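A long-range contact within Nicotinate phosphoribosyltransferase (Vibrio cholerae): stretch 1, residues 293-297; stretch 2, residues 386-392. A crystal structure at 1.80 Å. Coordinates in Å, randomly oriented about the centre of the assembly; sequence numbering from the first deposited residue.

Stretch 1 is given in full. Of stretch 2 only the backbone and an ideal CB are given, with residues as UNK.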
ATOM      1  N   HIS A 293       8.563  -6.769  -4.096  1.00 15.55           N
ATOM      2  CA  HIS A 293       9.665  -5.821  -4.316  1.00 16.01           C
ATOM      3  C   HIS A 293       9.133  -4.420  -4.252  1.00 15.84           C
ATOM      4  O   HIS A 293       8.177  -4.098  -4.959  1.00 17.01           O
ATOM      5  CB  HIS A 293      10.243  -6.027  -5.711  1.00 14.83           C
ATOM      6  CG  HIS A 293      11.270  -5.011  -6.080  1.00 14.78           C
ATOM      7  ND1 HIS A 293      10.992  -3.979  -6.893  1.00 16.10           N
ATOM      8  CD2 HIS A 293      12.556  -4.808  -5.607  1.00 14.64           C
ATOM      9  CE1 HIS A 293      12.051  -3.179  -6.982  1.00 15.22           C
ATOM     10  NE2 HIS A 293      13.012  -3.675  -6.186  1.00 16.51           N
ATOM     11  N   ASP A 294       9.762  -3.559  -3.447  1.00 16.49           N
ATOM     12  CA  ASP A 294       9.273  -2.170  -3.337  1.00 18.86           C
ATOM     13  C   ASP A 294      10.349  -1.087  -3.342  1.00 22.93           C
ATOM     14  O   ASP A 294      10.025   0.076  -3.250  1.00 23.09           O
ATOM     15  CB  ASP A 294       8.454  -2.012  -2.058  1.00 22.65           C
ATOM     16  CG  ASP A 294       7.474  -0.785  -2.113  1.00 34.44           C
ATOM     17  OD1 ASP A 294       7.435  -0.004  -1.112  1.00 33.40           O
ATOM     18  OD2 ASP A 294       6.764  -0.579  -3.144  1.00 31.70           O
ATOM     19  N   SER A 295      11.626  -1.442  -3.391  1.00 20.38           N
ATOM     20  CA  SER A 295      12.663  -0.395  -3.470  1.00 21.71           C
ATOM     21  C   SER A 295      13.932  -0.974  -4.069  1.00 19.00           C
ATOM     22  O   SER A 295      14.171  -2.192  -3.979  1.00 19.62           O
ATOM     23  CB  SER A 295      12.976   0.168  -2.089  1.00 20.74           C
ATOM     24  OG  SER A 295      13.476  -0.845  -1.261  1.00 21.10           O
ATOM     25  N   GLY A 296      14.742  -0.127  -4.676  1.00 20.07           N
ATOM     26  CA  GLY A 296      16.045  -0.609  -5.209  1.00 20.94           C
ATOM     27  C   GLY A 296      15.816  -1.374  -6.495  1.00 20.52           C
ATOM     28  O   GLY A 296      14.711  -1.336  -7.079  1.00 21.64           O
ATOM     29  N   CYS A 297      16.895  -1.892  -7.052  1.00 20.42           N
ATOM     30  CA  CYS A 297      16.843  -2.462  -8.400  1.00 19.77           C
ATOM     31  C   CYS A 297      16.050  -3.774  -8.369  1.00 18.18           C
ATOM     32  O   CYS A 297      16.366  -4.676  -7.571  1.00 17.66           O
ATOM     33  CB  CYS A 297      18.256  -2.768  -8.870  1.00 23.01           C
ATOM     34  SG  CYS A 297      18.324  -3.702 -10.440  1.00 24.18           S
ATOM     35  N   UNK A 386      10.649   2.134  12.780  1.00 15.19           N
ATOM     36  CA  UNK A 386      11.327   2.717  11.589  1.00 15.30           C
ATOM     37  C   UNK A 386      11.305   1.809  10.394  1.00 16.96           C
ATOM     38  O   UNK A 386      11.215   0.609  10.525  1.00 16.12           O
ATOM     39  CB  UNK A 386      12.783   3.057  11.915  1.00 15.30           C
ATOM     40  N   UNK A 387      11.363   2.422   9.212  1.00 17.70           N
ATOM     41  CA  UNK A 387      11.588   1.669   8.002  1.00 19.13           C
ATOM     42  C   UNK A 387      12.889   2.155   7.408  1.00 20.63           C
ATOM     43  O   UNK A 387      13.150   3.358   7.347  1.00 20.21           O
ATOM     44  CB  UNK A 387      10.427   1.816   7.016  1.00 19.13           C
ATOM     45  N   UNK A 388      13.714   1.227   6.937  1.00 18.57           N
ATOM     46  CA  UNK A 388      15.008   1.641   6.411  1.00 21.03           C
ATOM     47  C   UNK A 388      14.917   1.618   4.857  1.00 22.64           C
ATOM     48  O   UNK A 388      15.027   2.639   4.190  1.00 31.39           O
ATOM     49  CB  UNK A 388      16.124   0.730   6.925  1.00 21.03           C
ATOM     50  N   UNK A 389      14.698   0.411   4.364  1.00 21.99           N
ATOM     51  CA  UNK A 389      14.524  -0.029   2.950  1.00 26.61           C
ATOM     52  C   UNK A 389      15.851  -0.254   2.202  1.00 27.27           C
ATOM     53  O   UNK A 389      16.956  -0.050   2.744  1.00 28.62           O
ATOM     54  CB  UNK A 389      13.701   1.012   2.188  1.00 26.61           C
ATOM     55  N   UNK A 390      15.738  -0.650   0.937  1.00 28.02           N
ATOM     56  CA  UNK A 390      16.955  -0.864   0.137  1.00 30.09           C
ATOM     57  C   UNK A 390      17.409   0.388  -0.599  1.00 37.06           C
ATOM     58  O   UNK A 390      18.438   0.368  -1.330  1.00 35.27           O
ATOM     59  CB  UNK A 390      16.723  -1.986  -0.876  1.00 30.09           C
ATOM     60  N   UNK A 391      16.660   1.476  -0.377  1.00 36.56           N
ATOM     61  CA  UNK A 391      17.144   2.831  -0.683  1.00 41.15           C
ATOM     62  C   UNK A 391      17.387   3.632   0.623  1.00 37.78           C
ATOM     63  O   UNK A 391      16.463   4.238   1.152  1.00 35.99           O
ATOM     64  CB  UNK A 391      16.138   3.561  -1.575  1.00 41.15           C
ATOM     65  N   UNK A 392      18.619   3.586   1.165  1.00 41.70           N
ATOM     66  CA  UNK A 392      18.826   4.106   2.516  1.00 43.69           C
ATOM     67  C   UNK A 392      18.386   5.568   2.714  1.00 44.78           C
ATOM     68  O   UNK A 392      17.938   5.924   3.809  1.00 49.08           O
ATOM     69  CB  UNK A 392      20.308   3.978   2.875  1.00 43.69           C
TER

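Position 386 lies far from stretch 1, with nothing of it within 5.5 Å of the ideal CB, so the contact sets no rule here. The deposited residue is Ala 386.

At 387 the CB points toward stretch 1 but stands well short of it. What lies ahead is the carboxylate of Asp 294, so a long side chain ending in a positive charge or a donor would suit; a short one would not reach Asp 294. The residue is Lys 387, with all four chi angles t, an extended reach that brings NZ to 4.3 Å from Asp 294 OD1. That is beyond a salt bridge, and a water fills the interval: it accepts from Lys 387 NZ and donates to Asp 294 OD1, 2.7 Å from each.

Position 388 is out of reach, and stretch 1 makes no demand on it. It is Ile 388.

At 389 phi is +83°, a value that favours glycine, yet the CB points toward stretch 1 and its ideal position is 3.9 Å from Ser 295 OG. Something small fits best: Gly, Ala or Ser. It is Ser 389, whose CB packs 3.8 Å from Ser 295 OG. Its own hydroxyl works within the loop, donating to Ile 388 O (OG to O, 2.9 Å) and accepting from the backbone N of 391 at 3.0 Å.

Position 390 makes its first contact through the backbone: its N donates to Ser 295 OG at 3.2 Å, with any residue but proline. The CB also points toward stretch 1, its ideal position 3.5 Å from that same OG, and an ideal CB on Gly 296 would come within 3.4 Å of the CB here, a tight fit that the glycine avoids. Small or slender polar side chains would suit, since Ser 295 O lies nearby as an acceptor: a donor such as Ser or Asn could address it directly, while an acceptor such as Asp needs a water between. The residue is Asp 390, chi1 m, and it is the second case; a water lies 2.6 Å from its OD2 and 2.7 Å from Ser 295 O, linking the two stretches beside the direct bond.

At 391 the CB points sideways, 4.7 Å from Ser 295 CB, while Gly 296 N offers a donor farther along. The rule is an acceptor on a flexible arm, so Gln or Glu would serve. Gln 391, with chi1 m and chi2 t, takes the Gly 296 N hydrogen on OE1 at 3.1 Å and nearly straight, at 161°. The same OE1 rests 3.6 Å from Ser 295 CA.

Position 392 is again out of reach. Its phi of -56° is compatible with proline, and Pro 392 is deposited.

Stretch 2 (386-392) AKISDQP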
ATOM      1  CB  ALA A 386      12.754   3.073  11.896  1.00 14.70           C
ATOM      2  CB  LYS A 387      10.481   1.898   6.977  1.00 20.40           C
ATOM      3  CG  LYS A 387      10.681   1.111   5.704  1.00 23.22           C
ATOM      4  CD  LYS A 387       9.491   1.318   4.807  1.00 30.32           C
ATOM      5  CE  LYS A 387       9.886   1.120   3.379  1.00 32.69           C
ATOM      6  NZ  LYS A 387       8.862   1.804   2.550  1.00 36.06           N
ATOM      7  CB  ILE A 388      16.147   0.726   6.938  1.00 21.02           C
ATOM      8  CG1 ILE A 388      16.332   0.964   8.428  1.00 22.99           C
ATOM      9  CG2 ILE A 388      17.495   1.134   6.306  1.00 21.92           C
ATOM     10  CD1 ILE A 388      17.042  -0.127   9.176  1.00 25.21           C
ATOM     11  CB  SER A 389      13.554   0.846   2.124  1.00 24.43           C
ATOM     12  OG  SER A 389      14.327   1.881   1.467  1.00 36.69           O
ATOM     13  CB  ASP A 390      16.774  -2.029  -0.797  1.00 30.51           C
ATOM     14  CG  ASP A 390      16.875  -3.371  -0.060  1.00 28.24           C
ATOM     15  OD1 ASP A 390      17.826  -3.569   0.792  1.00 25.63           O
ATOM     16  OD2 ASP A 390      16.030  -4.241  -0.399  1.00 35.77           O
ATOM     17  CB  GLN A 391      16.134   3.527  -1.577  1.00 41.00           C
ATOM     18  CG  GLN A 391      16.088   2.932  -2.968  1.00 47.20           C
ATOM     19  CD  GLN A 391      14.997   3.546  -3.804  1.00 48.53           C
ATOM     20  OE1 GLN A 391      14.117   2.840  -4.317  1.00 48.54           O
ATOM     21  NE2 GLN A 391      15.044   4.872  -3.956  1.00 51.02           N
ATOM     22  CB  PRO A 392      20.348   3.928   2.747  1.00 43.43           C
ATOM     23  CG  PRO A 392      20.923   3.401   1.463  1.00 43.42           C
ATOM     24  CD  PRO A 392      19.775   2.790   0.708  1.00 46.46           C
TER
HETATM   25  O   HOH W   1       9.634   0.482   0.311  1.00 23.61           O
HETATM   26  O   HOH W   2      14.249  -4.319  -2.273  1.00 28.73           O
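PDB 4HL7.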